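Local coordinates for protein leucyl-tRNA synthetase subunit alpha (Aquifex aeolicus, PDB 3O0A) that contributes to joining leucine to its tRNA and, through the CP1 hydrolytic domain, probably clears tRNA charged with the wrong amino acid, at residues V56-A59 and P60-L64; I14-P17 and E18-L21. All coordinates share one frame; numbering follows the deposited sequence.

Interaction 1: residues V56-A59 and P60-L64; sequences VVLA and PEHPL
Leu58 lies over one face of the His62 imidazole, its CG 4.1 Å from the ring centroid and 19° off the ring normal. It is a CH-pi contact set toward the rim. Leu58 CB backs it up, meeting His62 CB at 3.8 Å. The CD2 branch of Leu58 goes further along the chain, coming 3.7 Å from Leu64 CB, so one leucine touches both the imidazole and Leu64, two residues beyond it. His62 presents its ring here because CG is anti to the backbone N (chi1 -163°).

The backbone between them folds as a type I beta turn from Ala59 to His62, with Pro60 and Glu61 at its corners, closed by His62 N donating to Ala59 O at 2.9 Å. This is the link from strand 55-58, an inner strand of the mixed sheet, to helix 64-74, and His62 stands just ahead of the turn that starts the helix. His62 ND1 accepts a capping bond from Leu64 N, 3.0 Å away and almost exactly in the ring plane, which fixes the rotation of the imidazole beneath the leucine.

At the outer side of the turn, the bent chain of Glu61 brings OE1 to within 3.8 Å of Ala59 CB, while OE2 forms a salt bridge with Arg98. Further out, the strand bonds to Trp125 and Ile139 on its two neighbours, Ser126 OG bonds to Leu58 O, and Ile40 of strand 37-44 packs against both Leu58 and Leu64.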
loop_
_atom_site.group_PDB
_atom_site.type_symbol
_atom_site.label_atom_id
_atom_site.label_comp_id
_atom_site.label_asym_id
_atom_site.label_seq_id
_atom_site.Cartn_x
_atom_site.Cartn_y
_atom_site.Cartn_z
ATOM N N VAL A 56 2.896 -1.050 0.102
ATOM C CA VAL A 56 2.061 0.132 -0.013
ATOM C C VAL A 56 2.830 1.160 -0.825
ATOM O O VAL A 56 4.046 1.285 -0.657
ATOM C CB VAL A 56 1.729 0.680 1.403
ATOM C CG1 VAL A 56 1.046 2.052 1.350
ATOM C CG2 VAL A 56 0.859 -0.331 2.162
ATOM N N VAL A 57 2.137 1.879 -1.710
ATOM C CA VAL A 57 2.775 2.962 -2.471
ATOM C C VAL A 57 2.035 4.290 -2.296
ATOM O O VAL A 57 0.817 4.354 -2.457
ATOM C CB VAL A 57 2.887 2.647 -3.984
ATOM C CG1 VAL A 57 3.408 3.873 -4.736
ATOM C CG2 VAL A 57 3.819 1.453 -4.227
ATOM N N LEU A 58 2.781 5.342 -1.962
ATOM C CA LEU A 58 2.252 6.694 -1.911
ATOM C C LEU A 58 2.645 7.396 -3.194
ATOM O O LEU A 58 3.775 7.245 -3.669
ATOM C CB LEU A 58 2.886 7.463 -0.744
ATOM C CG LEU A 58 2.338 7.235 0.675
ATOM C CD1 LEU A 58 2.108 5.778 1.013
ATOM C CD2 LEU A 58 3.222 7.937 1.720
ATOM N N ALA A 59 1.729 8.175 -3.753
ATOM C CA ALA A 59 2.115 9.105 -4.819
ATOM C C ALA A 59 3.264 10.020 -4.331
ATOM O O ALA A 59 3.356 10.345 -3.145
ATOM C CB ALA A 59 0.937 9.926 -5.245
ATOM N N PRO A 60 4.148 10.448 -5.250
ATOM C CA PRO A 60 5.301 11.279 -4.865
ATOM C C PRO A 60 4.907 12.547 -4.112
ATOM O O PRO A 60 5.662 12.993 -3.230
ATOM C CB PRO A 60 5.944 11.656 -6.206
ATOM C CG PRO A 60 5.403 10.682 -7.199
ATOM C CD PRO A 60 4.098 10.176 -6.698
ATOM N N GLU A 61 3.750 13.123 -4.447
ATOM C CA GLU A 61 3.307 14.364 -3.807
ATOM C C GLU A 61 2.522 14.134 -2.518
ATOM O O GLU A 61 2.066 15.097 -1.892
ATOM C CB GLU A 61 2.453 15.218 -4.751
ATOM C CG GLU A 61 3.032 15.372 -6.133
ATOM C CD GLU A 61 2.556 14.288 -7.101
ATOM O OE1 GLU A 61 2.147 13.190 -6.666
ATOM O OE2 GLU A 61 2.579 14.552 -8.315
ATOM N N HIS A 62 2.331 12.872 -2.141
ATOM C CA HIS A 62 1.587 12.554 -0.913
ATOM C C HIS A 62 2.278 13.207 0.287
ATOM O O HIS A 62 3.492 13.067 0.443
ATOM C CB HIS A 62 1.483 11.035 -0.714
ATOM C CG HIS A 62 0.424 10.626 0.270
ATOM N ND1 HIS A 62 0.530 10.883 1.620
ATOM C CD2 HIS A 62 -0.759 9.984 0.101
ATOM C CE1 HIS A 62 -0.542 10.425 2.241
ATOM N NE2 HIS A 62 -1.341 9.871 1.344
ATOM N N PRO A 63 1.515 13.947 1.116
ATOM C CA PRO A 63 2.075 14.622 2.292
ATOM C C PRO A 63 2.853 13.700 3.245
ATOM O O PRO A 63 3.731 14.166 3.978
ATOM C CB PRO A 63 0.833 15.171 3.004
ATOM C CG PRO A 63 -0.175 15.352 1.927
ATOM C CD PRO A 63 0.072 14.222 0.956
ATOM N N LEU A 64 2.536 12.410 3.256
ATOM C CA LEU A 64 3.222 11.491 4.179
ATOM C C LEU A 64 4.598 11.040 3.682
ATOM O O LEU A 64 5.375 10.437 4.418
ATOM C CB LEU A 64 2.354 10.272 4.514
ATOM C CG LEU A 64 1.208 10.467 5.511
ATOM C CD1 LEU A 64 0.473 9.136 5.675
ATOM C CD2 LEU A 64 1.721 10.968 6.866
#

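Interaction 2: residues I14-P17 and E18-L21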
loop_
_atom_site.group_PDB
_atom_site.type_symbol
_atom_site.label_atom_id
_atom_site.label_comp_id
_atom_site.label_asym_id
_atom_site.label_seq_id
_atom_site.Cartn_x
_atom_site.Cartn_y
_atom_site.Cartn_z
ATOM N N ILE A 14 4.416 2.747 15.620
ATOM C CA ILE A 14 5.592 3.432 16.163
ATOM C C ILE A 14 5.635 3.221 17.674
ATOM O O ILE A 14 4.884 3.860 18.420
ATOM C CB ILE A 14 5.574 4.949 15.828
ATOM C CG1 ILE A 14 5.562 5.202 14.307
ATOM C CG2 ILE A 14 6.741 5.677 16.508
ATOM C CD1 ILE A 14 6.822 4.771 13.592
ATOM N N GLU A 15 6.527 2.324 18.092
ATOM C CA GLU A 15 6.648 1.848 19.476
ATOM C C GLU A 15 7.189 2.917 20.431
ATOM O O GLU A 15 6.822 2.960 21.614
ATOM C CB GLU A 15 7.543 0.600 19.492
ATOM C CG GLU A 15 7.903 0.039 20.864
ATOM C CD GLU A 15 6.718 -0.599 21.575
ATOM O OE1 GLU A 15 5.898 -1.271 20.904
ATOM O OE2 GLU A 15 6.613 -0.431 22.809
ATOM N N GLU A 16 8.060 3.773 19.909
ATOM C CA GLU A 16 8.691 4.817 20.712
ATOM C C GLU A 16 8.455 6.191 20.067
ATOM O O GLU A 16 9.360 6.749 19.459
ATOM C CB GLU A 16 10.189 4.535 20.851
ATOM C CG GLU A 16 10.536 3.278 21.654
ATOM C CD GLU A 16 12.013 3.203 22.017
ATOM O OE1 GLU A 16 12.859 3.212 21.090
ATOM O OE2 GLU A 16 12.324 3.153 23.231
ATOM N N PRO A 17 7.231 6.742 20.200
ATOM C CA PRO A 17 6.898 7.985 19.489
ATOM C C PRO A 17 7.850 9.170 19.743
ATOM O O PRO A 17 8.099 9.948 18.818
ATOM C CB PRO A 17 5.491 8.315 20.001
ATOM C CG PRO A 17 4.929 6.997 20.415
ATOM C CD PRO A 17 6.097 6.272 21.020
ATOM N N GLU A 18 8.374 9.310 20.968
ATOM C CA GLU A 18 9.274 10.436 21.297
ATOM C C GLU A 18 10.513 10.494 20.398
ATOM O O GLU A 18 11.009 11.579 20.075
ATOM C CB GLU A 18 9.685 10.422 22.784
ATOM C CG GLU A 18 8.507 10.619 23.739
ATOM C CD GLU A 18 7.708 9.341 24.001
ATOM O OE1 GLU A 18 8.036 8.267 23.438
ATOM O OE2 GLU A 18 6.742 9.409 24.793
ATOM N N LYS A 19 10.991 9.325 19.976
ATOM C CA LYS A 19 12.151 9.221 19.080
ATOM C C LYS A 19 11.852 9.765 17.678
ATOM O O LYS A 19 12.777 10.088 16.925
ATOM C CB LYS A 19 12.594 7.751 19.005
ATOM C CG LYS A 19 13.650 7.385 17.960
ATOM C CD LYS A 19 14.017 5.889 18.080
ATOM C CE LYS A 19 14.865 5.394 16.909
ATOM N NZ LYS A 19 15.350 3.995 17.186
ATOM N N PHE A 20 10.564 9.886 17.344
ATOM C CA PHE A 20 10.152 10.264 16.006
ATOM C C PHE A 20 9.289 11.519 15.909
ATOM O O PHE A 20 8.902 11.917 14.800
ATOM C CB PHE A 20 9.434 9.087 15.338
ATOM C CG PHE A 20 10.219 7.826 15.378
ATOM C CD1 PHE A 20 11.133 7.524 14.375
ATOM C CD2 PHE A 20 10.056 6.938 16.441
ATOM C CE1 PHE A 20 11.866 6.341 14.432
ATOM C CE2 PHE A 20 10.779 5.761 16.503
ATOM C CZ PHE A 20 11.687 5.472 15.490
ATOM N N LEU A 21 9.025 12.170 17.040
ATOM C CA LEU A 21 8.115 13.328 17.056
ATOM C C LEU A 21 8.521 14.454 16.105
ATOM O O LEU A 21 7.659 15.129 15.522
ATOM C CB LEU A 21 7.977 13.899 18.473
ATOM C CG LEU A 21 6.962 13.209 19.376
ATOM C CD1 LEU A 21 7.091 13.769 20.798
ATOM C CD2 LEU A 21 5.532 13.405 18.819
#
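Ile14 and Phe20 meet through a single methyl branch: Ile14 CG2 comes 3.5 Å from Phe20 CD2, approaching the ring obliquely. That branch of the isoleucine stands anti to the backbone N, while CG1 lies beside it (chi1 -60°). Phe20 takes the same first torsion, CG anti to its own carbonyl carbon (chi1 -52°), which swings the ring back toward the start of the turn. There its edge meets the backbone: Glu16 O lies near the ring plane, 3.1 Å from Phe20 CD2. One face of the same ring carries Lys19 CG, 3.6 Å above the plane and offset toward the rim. Lys19 runs out fully extended from there, its CD passing 4.2 Å from Glu16 OE1.

Two successive backbone bonds, each spanning three residues, hold these groups in place. Lys19 N donates to Glu16 O at a bent angle of 140°, and Phe20 N reaches Pro17 O at 2.9 Å. Glu18 bends at chi2, bringing OE1 back to 3.7 Å from Pro17 CD. The turn lies in the loop between strand 6-13 and helix 26-35; Leu32 of that helix packs on Ile14, Pro17 and Leu21, and Ile71 and Arg74 of helix 64-74 touch Phe20. With an alanine at Phe20 the ring is gone, and a gap would probably open between Ile14 CG2, Lys19 CG and Ile71, leaving the lysine chain freer to turn.

Chemically, the Glu16 carbonyl meets both an N-H and the edge of an aromatic ring, whose C-H rim is slightly positive, so the ring edge probably gives this oxygen a second, weak attraction beside the bond from Lys19 N.

From the N terminus, strand 6-13 ends and the chain enters interaction 2, whose turn is completed before helix 26-35. Strand 37-44 follows, and later strand 55-58 leads into interaction 1, which turns the chain into helix 64-74. The two contacts are in series, neither nested nor crossed, with centres about 21 Å apart and nearest atoms about 10 Å apart. Helix 64-74 nevertheless relates them: interaction 1 lies at its beginning, while Ile71 and Arg74 near its far end touch interaction 2. The disulfide between Cys23 and Cys70 joins the same helix to the chain just beyond 18-21, tying this peripheral loop to an element that starts beside the mixed sheet.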